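Local coordinates for protein citrate synthase (Pyrobaculum aerophilum, PDB 2IBP) that probably catalyses the condensation of oxaloacetate with acetyl-CoA and water to citrate and CoA, a step of the tricarboxylic acid cycle, at residues A122-N127 and D232-V237; D197-R202 and V310-D315; R202-Y207 and I351-M356; N259-G264 and Q317-I322; E271-A276 and L331-F336. All coordinates share one frame; numbering follows the deposited sequence.

Interaction 1: A122-N127 and D232-V237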
# COMPACT_ATOMS: atom_id res chain seq x y z
N ALA A 122 -2.30 6.64 14.20
CA ALA A 122 -3.30 7.71 14.27
C ALA A 122 -3.15 8.57 15.50
O ALA A 122 -3.42 9.78 15.46
CB ALA A 122 -4.69 7.13 14.23
N TYR A 123 -2.73 7.96 16.60
CA TYR A 123 -2.61 8.68 17.86
C TYR A 123 -1.18 8.81 18.37
O TYR A 123 -0.96 9.33 19.47
CB TYR A 123 -3.51 8.05 18.92
CG TYR A 123 -4.98 8.20 18.63
CD1 TYR A 123 -5.55 9.45 18.49
CD2 TYR A 123 -5.80 7.10 18.54
CE1 TYR A 123 -6.89 9.60 18.21
CE2 TYR A 123 -7.15 7.23 18.26
CZ TYR A 123 -7.69 8.49 18.11
OH TYR A 123 -9.03 8.63 17.88
N ASP A 124 -0.21 8.35 17.58
CA ASP A 124 1.21 8.45 17.93
C ASP A 124 1.64 9.91 17.79
O ASP A 124 1.62 10.47 16.70
CB ASP A 124 2.04 7.56 17.01
CG ASP A 124 3.53 7.57 17.35
OD1 ASP A 124 4.10 8.66 17.52
OD2 ASP A 124 4.10 6.48 17.45
N GLU A 125 2.00 10.53 18.91
CA GLU A 125 2.35 11.96 18.90
C GLU A 125 3.56 12.30 18.02
O GLU A 125 3.58 13.34 17.36
CB GLU A 125 2.57 12.46 20.33
CG GLU A 125 1.33 12.37 21.20
CD GLU A 125 1.57 12.78 22.65
OE1 GLU A 125 2.67 13.31 22.95
OE2 GLU A 125 0.66 12.57 23.49
N ASP A 126 4.55 11.44 18.04
CA ASP A 126 5.73 11.61 17.19
C ASP A 126 5.31 11.58 15.74
O ASP A 126 5.80 12.34 14.92
CB ASP A 126 6.73 10.49 17.44
CG ASP A 126 7.41 10.59 18.80
OD1 ASP A 126 7.56 11.72 19.31
OD2 ASP A 126 7.82 9.54 19.33
N ASN A 127 4.48 10.61 15.40
CA ASN A 127 4.02 10.49 14.04
C ASN A 127 3.31 11.78 13.63
O ASN A 127 3.53 12.28 12.53
CB ASN A 127 3.06 9.30 13.91
CG ASN A 127 2.92 8.80 12.48
OD1 ASN A 127 3.91 8.70 11.75
ND2 ASN A 127 1.72 8.33 12.14
N ASP A 232 2.99 8.74 6.12
CA ASP A 232 3.66 8.37 7.34
C ASP A 232 4.15 6.94 7.39
O ASP A 232 3.65 6.07 6.67
CB ASP A 232 2.78 8.66 8.53
CG ASP A 232 1.58 7.76 8.58
OD1 ASP A 232 0.60 7.99 7.81
OD2 ASP A 232 1.61 6.83 9.41
N LEU A 233 5.09 6.68 8.30
CA LEU A 233 5.68 5.36 8.45
C LEU A 233 4.69 4.28 8.80
O LEU A 233 4.82 3.13 8.33
CB LEU A 233 6.81 5.40 9.46
CG LEU A 233 8.09 6.03 8.93
CD1 LEU A 233 8.97 6.57 10.07
CD2 LEU A 233 8.84 5.03 8.07
N TYR A 234 3.72 4.59 9.65
CA TYR A 234 2.72 3.60 10.00
C TYR A 234 1.92 3.23 8.75
O TYR A 234 1.67 2.06 8.49
CB TYR A 234 1.81 4.12 11.09
CG TYR A 234 2.40 4.15 12.48
CD1 TYR A 234 2.13 3.12 13.38
CD2 TYR A 234 3.13 5.23 12.93
CE1 TYR A 234 2.59 3.15 14.68
CE2 TYR A 234 3.63 5.26 14.23
CZ TYR A 234 3.34 4.22 15.10
OH TYR A 234 3.80 4.23 16.42
N SER A 235 1.48 4.23 8.01
CA SER A 235 0.71 3.96 6.79
C SER A 235 1.52 3.16 5.77
O SER A 235 1.00 2.25 5.11
CB SER A 235 0.22 5.28 6.19
OG SER A 235 -0.72 5.85 7.09
N SER A 236 2.81 3.45 5.68
CA SER A 236 3.68 2.71 4.77
C SER A 236 3.77 1.22 5.18
O SER A 236 3.72 0.31 4.35
CB SER A 236 5.06 3.34 4.73
OG SER A 236 4.97 4.67 4.20
N VAL A 237 3.87 0.99 6.48
CA VAL A 237 3.91 -0.37 6.99
C VAL A 237 2.56 -1.07 6.79
O VAL A 237 2.52 -2.23 6.38
CB VAL A 237 4.40 -0.44 8.45
CG1 VAL A 237 4.17 -1.84 9.04
CG2 VAL A 237 5.86 -0.07 8.50
O HOH W 1 5.77 9.05 9.78
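Two helix N-termini capped by aspartates meet here: Asp124, ahead of helix 125-135, bonds to Tyr234, and Asp232, ahead of helix 233-244, bonds to Asn127. With CG anti to its backbone N (chi1 -178°), Asp124 holds its carboxylate at the tyrosine. The hydroxyl Tyr234 OH donates to Asp124 OD2 at 2.5 Å, a very short bond, with the carboxylate oxygen at the ring edge. The other oxygen, Asp124 OD1, accepts the capping bond from Asn127 N at 2.9 Å. Asn127 ND2 gives an almost straight bond (172°) to Asp232 OD2 at 3.1 Å. That oxygen is gripped twice, because Ser235 N reaches it at 3.0 Å from the opposite face of the carboxylate; both donors lie well out of its plane. Asn127 ND2 also bonds to Gly121 O, and Asn127 OD1 accepts from a water, 2.7 Å away, that in turn accepts from Leu233 N. The amide is thus fixed at both its nitrogen and its oxygen. Lys153 forms a salt bridge with Asp124 OD2, and Lys245 of the second subunit does so with Asp232 OD1. Helix 141-169 packs on Leu233 and Tyr234, helix 363-382 on Leu233 and Val237, and helix 218-227 on Ser236.

Interaction 2: D197-R202 and V310-D315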
# COMPACT_ATOMS: atom_id res chain seq x y z
N ASP A 197 9.76 -21.79 26.77
CA ASP A 197 10.94 -22.62 26.90
C ASP A 197 12.02 -21.88 26.09
O ASP A 197 11.74 -21.30 25.03
CB ASP A 197 10.69 -24.00 26.29
CG ASP A 197 11.83 -24.96 26.52
OD1 ASP A 197 12.92 -24.76 25.94
OD2 ASP A 197 11.61 -25.98 27.22
N PRO A 198 13.24 -21.83 26.63
CA PRO A 198 14.35 -21.18 25.95
C PRO A 198 14.53 -21.58 24.48
O PRO A 198 14.90 -20.74 23.66
CB PRO A 198 15.57 -21.66 26.74
CG PRO A 198 15.05 -22.06 28.07
CD PRO A 198 13.60 -22.35 27.96
N LEU A 199 14.33 -22.85 24.18
CA LEU A 199 14.49 -23.33 22.82
C LEU A 199 13.41 -22.74 21.89
O LEU A 199 13.71 -22.37 20.75
CB LEU A 199 14.44 -24.86 22.82
CG LEU A 199 14.72 -25.59 21.52
CD1 LEU A 199 15.96 -25.10 20.82
CD2 LEU A 199 14.80 -27.09 21.85
N ALA A 200 12.19 -22.58 22.39
CA ALA A 200 11.11 -21.99 21.60
C ALA A 200 11.42 -20.51 21.34
O ALA A 200 11.30 -20.02 20.21
CB ALA A 200 9.76 -22.16 22.29
N SER A 201 11.88 -19.81 22.38
CA SER A 201 12.26 -18.39 22.24
C SER A 201 13.38 -18.23 21.23
O SER A 201 13.41 -17.28 20.46
CB SER A 201 12.71 -17.80 23.57
OG SER A 201 11.65 -17.82 24.50
N ARG A 202 14.38 -19.10 21.33
CA ARG A 202 15.48 -19.05 20.36
C ARG A 202 14.97 -19.19 18.93
O ARG A 202 15.46 -18.54 18.02
CB ARG A 202 16.54 -20.11 20.65
CG ARG A 202 17.69 -20.07 19.66
CD ARG A 202 18.89 -20.86 20.11
NE ARG A 202 18.71 -22.31 20.11
CZ ARG A 202 19.06 -23.12 19.10
NH1 ARG A 202 19.49 -22.64 17.94
NH2 ARG A 202 18.91 -24.42 19.25
N VAL A 310 12.94 -30.48 17.54
CA VAL A 310 12.29 -31.78 17.58
C VAL A 310 13.10 -32.78 18.41
O VAL A 310 12.52 -33.72 18.95
CB VAL A 310 11.95 -32.33 16.18
CG1 VAL A 310 11.03 -31.35 15.46
CG2 VAL A 310 13.20 -32.59 15.39
N ALA A 311 14.40 -32.56 18.55
CA ALA A 311 15.22 -33.43 19.41
C ALA A 311 14.71 -33.27 20.85
O ALA A 311 14.61 -34.25 21.59
CB ALA A 311 16.68 -33.07 19.31
N LYS A 312 14.35 -32.04 21.23
CA LYS A 312 13.85 -31.79 22.57
C LYS A 312 12.39 -32.12 22.77
O LYS A 312 12.03 -32.80 23.73
CB LYS A 312 14.09 -30.34 22.98
CG LYS A 312 13.64 -30.05 24.41
CD LYS A 312 13.94 -28.62 24.82
CE LYS A 312 13.74 -28.41 26.31
NZ LYS A 312 12.37 -28.73 26.79
N PHE A 313 11.53 -31.64 21.88
CA PHE A 313 10.09 -31.77 22.05
C PHE A 313 9.46 -32.91 21.27
O PHE A 313 8.26 -33.15 21.39
CB PHE A 313 9.40 -30.47 21.68
CG PHE A 313 9.80 -29.33 22.54
CD1 PHE A 313 9.34 -29.25 23.85
CD2 PHE A 313 10.65 -28.34 22.07
CE1 PHE A 313 9.72 -28.20 24.67
CE2 PHE A 313 11.01 -27.27 22.89
CZ PHE A 313 10.56 -27.22 24.19
N GLY A 314 10.24 -33.57 20.44
CA GLY A 314 9.72 -34.66 19.63
C GLY A 314 9.21 -34.17 18.28
O GLY A 314 9.11 -32.98 18.03
N ASP A 315 8.86 -35.12 17.43
CA ASP A 315 8.40 -34.84 16.08
C ASP A 315 7.11 -35.66 15.92
O ASP A 315 7.06 -36.54 15.06
CB ASP A 315 9.48 -35.34 15.12
CG ASP A 315 9.24 -34.95 13.67
OD1 ASP A 315 8.61 -33.90 13.40
OD2 ASP A 315 9.78 -35.67 12.80
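Asp197, the N-cap of helix 198-210, pairs with Lys312 in the last turn of helix 297-313, joining a helix start to a helix end at the protein surface. The carboxylate divides its work. OD1 takes the capping bond from Leu199 N through its anti lone pair, at 3.0 Å, and OD2 receives Lys312 NZ at 2.9 Å in a salt bridge, met on the syn side and 29° out of plane. Lys312 is extended as far as CE and bends only at the last torsion (chi4 -58°), which turns NZ to meet the aspartate tip to tip. On its way the chain crosses one face of the neighbouring Phe313 ring, with CG over the centre. The edge of that ring faces Asp197, Phe313 CZ lying 3.4 Å from Asp197 OD2. Leu199, its CG anti to the backbone N (chi1 -174°), runs past Lys312 in the opposite direction and brings CD2 to 3.9 Å from Phe313 CE2. The Leu199 side chain lies about 4 Å from that of Asp308, a residue seen to bind magnesium in this protein, although not in this chain of the model. The packing is tight where Leu199 CD2 meets Lys312 CD at 3.4 Å.

Interaction 3: R202-Y207 and I351-M356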
# COMPACT_ATOMS: atom_id res chain seq x y z
N ARG A 202 14.38 -19.10 21.33
CA ARG A 202 15.48 -19.05 20.36
C ARG A 202 14.97 -19.19 18.93
O ARG A 202 15.46 -18.54 18.02
CB ARG A 202 16.54 -20.11 20.65
CG ARG A 202 17.69 -20.07 19.66
CD ARG A 202 18.89 -20.86 20.11
NE ARG A 202 18.71 -22.31 20.11
CZ ARG A 202 19.06 -23.12 19.10
NH1 ARG A 202 19.49 -22.64 17.94
NH2 ARG A 202 18.91 -24.42 19.25
N GLY A 203 14.03 -20.10 18.73
CA GLY A 203 13.44 -20.32 17.43
C GLY A 203 12.78 -19.07 16.89
O GLY A 203 12.99 -18.70 15.74
N ILE A 204 12.01 -18.40 17.74
CA ILE A 204 11.35 -17.16 17.32
C ILE A 204 12.41 -16.10 17.03
O ILE A 204 12.38 -15.45 15.98
CB ILE A 204 10.32 -16.66 18.35
CG1 ILE A 204 9.17 -17.67 18.48
CG2 ILE A 204 9.77 -15.27 17.95
CD1 ILE A 204 8.40 -17.92 17.18
N ASP A 205 13.38 -15.94 17.93
CA ASP A 205 14.43 -14.94 17.72
C ASP A 205 15.17 -15.21 16.41
O ASP A 205 15.41 -14.29 15.61
CB ASP A 205 15.43 -14.97 18.87
CG ASP A 205 16.29 -13.72 18.94
OD1 ASP A 205 15.75 -12.62 18.76
OD2 ASP A 205 17.48 -13.83 19.31
N LEU A 206 15.53 -16.47 16.18
CA LEU A 206 16.23 -16.85 14.96
C LEU A 206 15.38 -16.54 13.74
O LEU A 206 15.85 -15.95 12.78
CB LEU A 206 16.59 -18.33 14.99
CG LEU A 206 17.40 -18.83 13.81
CD1 LEU A 206 18.72 -18.05 13.68
CD2 LEU A 206 17.65 -20.35 13.99
N TYR A 207 14.11 -16.93 13.79
CA TYR A 207 13.23 -16.67 12.66
C TYR A 207 13.18 -15.17 12.37
O TYR A 207 13.27 -14.74 11.22
CB TYR A 207 11.82 -17.18 12.96
CG TYR A 207 10.87 -16.93 11.81
CD1 TYR A 207 10.66 -17.89 10.83
CD2 TYR A 207 10.26 -15.70 11.66
CE1 TYR A 207 9.83 -17.63 9.76
CE2 TYR A 207 9.45 -15.44 10.60
CZ TYR A 207 9.25 -16.40 9.65
OH TYR A 207 8.44 -16.12 8.58
N ILE A 351 7.55 -25.74 10.42
CA ILE A 351 7.56 -26.92 11.29
C ILE A 351 7.58 -26.57 12.77
O ILE A 351 6.71 -26.98 13.55
CB ILE A 351 8.71 -27.85 10.93
CG1 ILE A 351 8.52 -28.39 9.49
CG2 ILE A 351 8.81 -28.98 11.96
CD1 ILE A 351 9.69 -29.19 8.96
N ALA A 352 8.53 -25.74 13.17
CA ALA A 352 8.62 -25.34 14.56
C ALA A 352 7.38 -24.57 14.98
O ALA A 352 6.80 -24.87 16.03
CB ALA A 352 9.88 -24.50 14.79
N PHE A 353 6.90 -23.65 14.14
CA PHE A 353 5.71 -22.86 14.48
C PHE A 353 4.54 -23.80 14.74
O PHE A 353 3.80 -23.64 15.70
CB PHE A 353 5.26 -21.92 13.36
CG PHE A 353 6.17 -20.75 13.08
CD1 PHE A 353 7.01 -20.24 14.04
CD2 PHE A 353 6.03 -20.07 11.89
CE1 PHE A 353 7.81 -19.13 13.75
CE2 PHE A 353 6.79 -18.95 11.60
CZ PHE A 353 7.65 -18.47 12.55
N TYR A 354 4.36 -24.76 13.84
CA TYR A 354 3.27 -25.71 13.96
C TYR A 354 3.36 -26.42 15.32
O TYR A 354 2.38 -26.52 16.05
CB TYR A 354 3.32 -26.72 12.81
CG TYR A 354 2.27 -27.80 12.90
CD1 TYR A 354 1.05 -27.67 12.25
CD2 TYR A 354 2.52 -28.98 13.59
CE1 TYR A 354 0.09 -28.65 12.35
CE2 TYR A 354 1.59 -29.98 13.65
CZ TYR A 354 0.38 -29.81 13.04
OH TYR A 354 -0.54 -30.83 13.14
N TYR A 355 4.55 -26.92 15.65
CA TYR A 355 4.73 -27.64 16.90
C TYR A 355 4.60 -26.76 18.14
O TYR A 355 4.19 -27.24 19.21
CB TYR A 355 6.05 -28.40 16.88
CG TYR A 355 6.07 -29.63 16.00
CD1 TYR A 355 4.99 -30.49 15.97
CD2 TYR A 355 7.24 -30.03 15.36
CE1 TYR A 355 5.02 -31.67 15.21
CE2 TYR A 355 7.30 -31.24 14.64
CZ TYR A 355 6.18 -32.04 14.57
OH TYR A 355 6.22 -33.22 13.87
N MET A 356 4.94 -25.48 17.99
CA MET A 356 4.80 -24.50 19.06
C MET A 356 3.34 -24.11 19.33
O MET A 356 3.05 -23.41 20.30
CB MET A 356 5.58 -23.23 18.74
CG MET A 356 7.08 -23.41 18.72
SD MET A 356 7.79 -21.83 18.24
CE MET A 356 9.52 -22.25 18.04
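Gly203, Ile204 and Tyr207 face Phe353 and Met356 across two helical segments, 202-207 and 351-356, whose axes approach to 10.9 Å with their directions 143° apart, nearer antiparallel than parallel. This helix packing lies beside the predicted active site, the Tyr207 side chain about 6 Å from that of Asp346. An edge-to-face aromatic pair carries the contact. Phe353 CZ stands 3.4 Å above the plane of the Tyr207 ring, over its centre, with the ring planes inclined at 55° and the centroids 4.8 Å apart. Tyr207 CG lies anti to the backbone N (chi1 -180°), on the side where Phe353 CZ meets the ring. Ile204 bridges two partners by its end methyl: CD1 touches Phe353 CE1 at 3.7 Å and Met356 SD at 4.1 Å. Met356, extended beyond CG, carries its methyl CE to 4.4 Å from Gly203 CA; a beta carbon at Gly203 would come about 3.1 Å from that methyl, a tight approach, so the bare glycine suits the place. An alanine in place of Tyr207 would probably open a gap beneath Phe353 CZ, which would lose the aromatic face it points at. Among the neighbours, Tyr207 stacks on His211 and packs with Phe353 against Ile366 of helix 363-382, while Tyr309 of helix 297-313 meets Met356.

Interaction 4: N259-G264 and Q317-I322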
# COMPACT_ATOMS: atom_id res chain seq x y z
N ASN A 259 1.42 -30.06 3.42
CA ASN A 259 1.84 -31.11 2.51
C ASN A 259 2.53 -32.24 3.24
O ASN A 259 2.31 -33.41 2.92
CB ASN A 259 2.77 -30.58 1.42
CG ASN A 259 2.03 -29.77 0.37
OD1 ASN A 259 0.80 -29.74 0.34
ND2 ASN A 259 2.79 -29.21 -0.56
N TYR A 260 3.41 -31.90 4.18
CA TYR A 260 4.10 -32.94 4.93
C TYR A 260 3.07 -33.76 5.70
O TYR A 260 3.19 -34.98 5.78
CB TYR A 260 5.16 -32.39 5.91
CG TYR A 260 6.24 -31.55 5.26
CD1 TYR A 260 6.82 -31.93 4.05
CD2 TYR A 260 6.77 -30.43 5.91
CE1 TYR A 260 7.85 -31.17 3.47
CE2 TYR A 260 7.78 -29.66 5.33
CZ TYR A 260 8.30 -30.04 4.12
OH TYR A 260 9.28 -29.28 3.52
N LEU A 261 2.06 -33.10 6.26
CA LEU A 261 1.02 -33.81 7.00
C LEU A 261 0.27 -34.78 6.09
O LEU A 261 -0.05 -35.90 6.49
CB LEU A 261 0.04 -32.84 7.65
CG LEU A 261 0.62 -32.06 8.83
CD1 LEU A 261 -0.32 -30.92 9.22
CD2 LEU A 261 0.91 -32.98 10.04
N GLU A 262 -0.00 -34.35 4.86
CA GLU A 262 -0.73 -35.19 3.90
C GLU A 262 0.14 -36.37 3.46
O GLU A 262 -0.34 -37.51 3.39
CB GLU A 262 -1.15 -34.37 2.69
CG GLU A 262 -2.00 -35.14 1.69
CD GLU A 262 -2.47 -34.27 0.53
OE1 GLU A 262 -1.99 -33.11 0.41
OE2 GLU A 262 -3.31 -34.73 -0.26
N ILE A 263 1.42 -36.11 3.22
CA ILE A 263 2.37 -37.14 2.80
C ILE A 263 2.42 -38.24 3.87
O ILE A 263 2.31 -39.43 3.56
CB ILE A 263 3.75 -36.52 2.55
CG1 ILE A 263 3.69 -35.66 1.29
CG2 ILE A 263 4.83 -37.62 2.38
CD1 ILE A 263 4.92 -34.78 1.09
N GLY A 264 2.56 -37.83 5.12
CA GLY A 264 2.47 -38.73 6.27
C GLY A 264 3.63 -39.67 6.53
O GLY A 264 3.96 -39.93 7.68
N GLN A 317 4.15 -35.31 14.60
CA GLN A 317 3.49 -35.39 13.31
C GLN A 317 4.48 -35.75 12.19
O GLN A 317 4.12 -35.72 11.01
CB GLN A 317 2.73 -34.10 12.99
CG GLN A 317 1.38 -33.97 13.68
CD GLN A 317 1.46 -33.81 15.18
OE1 GLN A 317 2.14 -32.92 15.69
NE2 GLN A 317 0.71 -34.64 15.90
N ASN A 318 5.71 -36.10 12.59
CA ASN A 318 6.76 -36.55 11.68
C ASN A 318 7.15 -35.53 10.62
O ASN A 318 7.73 -35.87 9.59
CB ASN A 318 6.34 -37.88 11.02
CG ASN A 318 5.87 -38.91 12.04
OD1 ASN A 318 4.75 -39.43 11.94
ND2 ASN A 318 6.66 -39.12 13.07
N LEU A 319 6.89 -34.26 10.92
CA LEU A 319 7.16 -33.19 9.97
C LEU A 319 8.64 -33.10 9.65
O LEU A 319 9.04 -33.01 8.49
CB LEU A 319 6.68 -31.86 10.55
CG LEU A 319 5.19 -31.76 10.83
CD1 LEU A 319 4.88 -30.39 11.42
CD2 LEU A 319 4.40 -32.00 9.53
N PHE A 320 9.48 -33.17 10.67
CA PHE A 320 10.91 -33.05 10.43
C PHE A 320 11.45 -34.28 9.67
O PHE A 320 12.26 -34.16 8.75
CB PHE A 320 11.66 -32.82 11.74
CG PHE A 320 13.09 -32.49 11.55
CD1 PHE A 320 13.46 -31.21 11.18
CD2 PHE A 320 14.07 -33.46 11.68
CE1 PHE A 320 14.78 -30.90 10.96
CE2 PHE A 320 15.39 -33.16 11.45
CZ PHE A 320 15.75 -31.87 11.10
N ALA A 321 10.96 -35.45 10.04
CA ALA A 321 11.35 -36.70 9.38
C ALA A 321 10.98 -36.68 7.90
O ALA A 321 11.79 -37.03 7.03
CB ALA A 321 10.68 -37.89 10.06
N ILE A 322 9.75 -36.23 7.61
CA ILE A 322 9.26 -36.15 6.24
C ILE A 322 10.05 -35.12 5.44
O ILE A 322 10.55 -35.40 4.35
CB ILE A 322 7.76 -35.86 6.21
CG1 ILE A 322 6.98 -37.02 6.85
CG2 ILE A 322 7.27 -35.60 4.78
CD1 ILE A 322 5.52 -36.71 7.12
O HOH W 2 2.76 -38.67 9.90
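The ring of Tyr260 is the flat group in this contact, and Ile322 approaches it obliquely, its CG2 methyl 3.8 Å from Tyr260 CD1; Leu319 O also lies oblique to the ring. The phenol oxygen turns elsewhere and bonds to Phe347 O. Ile322 enters the interface by two branches. CG2, anti to the backbone N, also touches Ile263 CG2 at 4.0 Å, and CD1, set anti by the second torsion (chi2 168°), lies 3.2 Å from Tyr260 O and 3.6 Å from Gly264 C at the end of helix 252-263. Leu319 CD2 touches both Tyr260 CB and Leu261 CD2, 3.7 Å from each. Leu261 CD2 in turn rests on Gln317 CB at 3.6 Å, those two side chains lying side by side. An alanine at Ile322 would probably leave a gap beside Tyr260 CD1 and Ile263 CG2 and uncover the helix end at Gly264. At the polar margin a water sits 2.8 Å from Gly264 O and close to Asn318 OD1. This is apolar helix-to-helix packing near the predicted active site, the Tyr260 side chain about 8 Å from that of Asp346. Segment 259-264 thus packs on the start of helix 319-332, while helix 349-356 adds Ile351 and Tyr354 against Leu319, and Pro266 in the following loop meets Ile322.

Interaction 5: E271-A276 and L331-F336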
# COMPACT_ATOMS: atom_id res chain seq x y z
N GLU A 271 9.64 -41.20 -4.27
CA GLU A 271 8.66 -41.14 -5.35
C GLU A 271 8.15 -39.72 -5.56
O GLU A 271 7.89 -39.31 -6.69
CB GLU A 271 7.52 -42.13 -5.12
CG GLU A 271 6.56 -41.78 -4.02
CD GLU A 271 5.82 -42.97 -3.45
OE1 GLU A 271 6.51 -43.96 -3.07
OE2 GLU A 271 4.58 -42.86 -3.24
N ILE A 272 8.02 -38.96 -4.47
CA ILE A 272 7.56 -37.57 -4.56
C ILE A 272 8.57 -36.71 -5.31
O ILE A 272 8.21 -35.93 -6.19
CB ILE A 272 7.33 -36.97 -3.15
CG1 ILE A 272 6.16 -37.66 -2.47
CG2 ILE A 272 7.02 -35.48 -3.24
CD1 ILE A 272 6.08 -37.37 -0.99
N VAL A 273 9.84 -36.85 -4.96
CA VAL A 273 10.89 -36.08 -5.61
C VAL A 273 11.06 -36.49 -7.08
O VAL A 273 11.28 -35.64 -7.94
CB VAL A 273 12.21 -36.15 -4.84
CG1 VAL A 273 13.35 -35.54 -5.66
CG2 VAL A 273 12.05 -35.47 -3.46
N GLU A 274 10.96 -37.78 -7.37
CA GLU A 274 11.02 -38.24 -8.75
C GLU A 274 9.87 -37.65 -9.57
O GLU A 274 10.07 -37.23 -10.71
CB GLU A 274 10.99 -39.77 -8.81
CG GLU A 274 10.73 -40.35 -10.20
CD GLU A 274 10.92 -41.86 -10.26
OE1 GLU A 274 11.92 -42.37 -9.70
OE2 GLU A 274 10.10 -42.53 -10.93
N ALA A 275 8.67 -37.63 -8.99
CA ALA A 275 7.50 -37.09 -9.66
C ALA A 275 7.67 -35.60 -9.98
O ALA A 275 7.14 -35.11 -10.97
CB ALA A 275 6.26 -37.27 -8.81
N ALA A 276 8.41 -34.90 -9.12
CA ALA A 276 8.63 -33.47 -9.30
C ALA A 276 9.57 -33.16 -10.47
O ALA A 276 9.64 -32.01 -10.92
CB ALA A 276 9.18 -32.85 -8.01
N LEU A 331 18.53 -33.24 -2.73
CA LEU A 331 19.97 -32.96 -2.80
C LEU A 331 20.78 -34.03 -3.54
O LEU A 331 21.88 -33.74 -4.04
CB LEU A 331 20.54 -32.76 -1.39
CG LEU A 331 20.00 -31.56 -0.60
CD1 LEU A 331 20.61 -31.54 0.79
CD2 LEU A 331 20.28 -30.26 -1.33
N SER A 332 20.25 -35.25 -3.62
CA SER A 332 20.96 -36.36 -4.27
C SER A 332 20.48 -36.61 -5.70
O SER A 332 21.09 -37.39 -6.42
CB SER A 332 20.78 -37.64 -3.45
OG SER A 332 19.42 -38.05 -3.43
N HIS A 333 19.39 -35.97 -6.09
CA HIS A 333 18.83 -36.16 -7.42
C HIS A 333 19.53 -35.18 -8.36
O HIS A 333 19.40 -33.97 -8.19
CB HIS A 333 17.33 -35.87 -7.41
CG HIS A 333 16.58 -36.49 -8.55
ND1 HIS A 333 15.62 -37.45 -8.37
CD2 HIS A 333 16.69 -36.31 -9.89
CE1 HIS A 333 15.14 -37.82 -9.55
NE2 HIS A 333 15.78 -37.14 -10.48
N PRO A 334 20.22 -35.69 -9.39
CA PRO A 334 21.00 -34.84 -10.30
C PRO A 334 20.17 -33.72 -10.91
O PRO A 334 20.65 -32.59 -11.05
CB PRO A 334 21.45 -35.82 -11.40
CG PRO A 334 20.51 -36.99 -11.30
CD PRO A 334 20.17 -37.09 -9.85
N TYR A 335 18.93 -34.03 -11.26
CA TYR A 335 18.00 -33.08 -11.84
C TYR A 335 17.98 -31.75 -11.10
O TYR A 335 18.12 -30.69 -11.70
CB TYR A 335 16.60 -33.65 -11.81
CG TYR A 335 15.54 -32.74 -12.35
CD1 TYR A 335 14.81 -31.91 -11.50
CD2 TYR A 335 15.23 -32.72 -13.71
CE1 TYR A 335 13.81 -31.08 -11.98
CE2 TYR A 335 14.23 -31.89 -14.20
CZ TYR A 335 13.52 -31.08 -13.34
OH TYR A 335 12.53 -30.25 -13.80
N PHE A 336 17.77 -31.81 -9.79
CA PHE A 336 17.67 -30.59 -8.99
C PHE A 336 18.99 -29.85 -8.91
O PHE A 336 19.03 -28.63 -9.03
CB PHE A 336 17.12 -30.92 -7.60
CG PHE A 336 15.71 -31.44 -7.62
CD1 PHE A 336 15.47 -32.79 -7.82
CD2 PHE A 336 14.64 -30.58 -7.54
CE1 PHE A 336 14.18 -33.27 -7.87
CE2 PHE A 336 13.34 -31.06 -7.59
CZ PHE A 336 13.11 -32.40 -7.77
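Val273 and Ala276 are set against Phe336 by a helical turn within 271-276, in which Ala276 N bonds to Ile272 O at 3.1 Å and Ala275 N to Glu271 O at 3.0 Å. No hydrogen bond joins the two segments; the evidence for the contact is apolar. Val273 CG1, anti to its backbone N (chi1 170°), comes to 3.3 Å from Phe336 CE1, the closest approach of the two segments, and meets the ring obliquely. Ala276 CB reaches the ring at its edge, 4.0 Å from Phe336 CZ. The carbonyl Val273 O also lies near the ring plane at that edge, 3.7 Å from Phe336 CZ. One face of the same ring is covered by its neighbour Tyr335, whose CD1 stands 3.8 Å above the plane over its centre, so the phenylalanine is bounded from the face and from several points along its rim. His333, the N-cap residue of helix 334-338, extends the contact: its ND1 is 4.0 Å from Val273 CG1, and its CE1 lies beside Glu274 CA. Val273 also packs on Ile326, Glu329 and Val330 of helix 319-332, and Thr277 touches His333, Tyr335 and Phe336. This is plain helix-to-helix packing around the break between helices 319-332 and 334-338, probably within the small domain of the largely helical citrate synthase fold.

How the interactions relate
Interactions 2, 3 and 4 touch one another and interaction 5 joins them through interaction 4, whereas interaction 1 stands apart, its centre about 30 Å from that of interaction 3, the least distant. Interactions 2 and 3 share Arg202 and helix 198-210, with centres about 8 Å apart. The hydroxyl of Tyr355 joins three contacts: it probably bonds to Asp315 OD1 of interaction 2 and to Gln317 N and Leu319 N of interaction 4. Asp315 in turn probably accepts from Phe320 N and Ala321 N. Interactions 4 and 5 meet where Ile263 CD1 touches Ile272 CD1 at 3.5 Å. A bound magnesium ion is about 9 Å from the Leu199 side chain, and the Phe336 side chain lies about 11 Å from that of the predicted active-site His289.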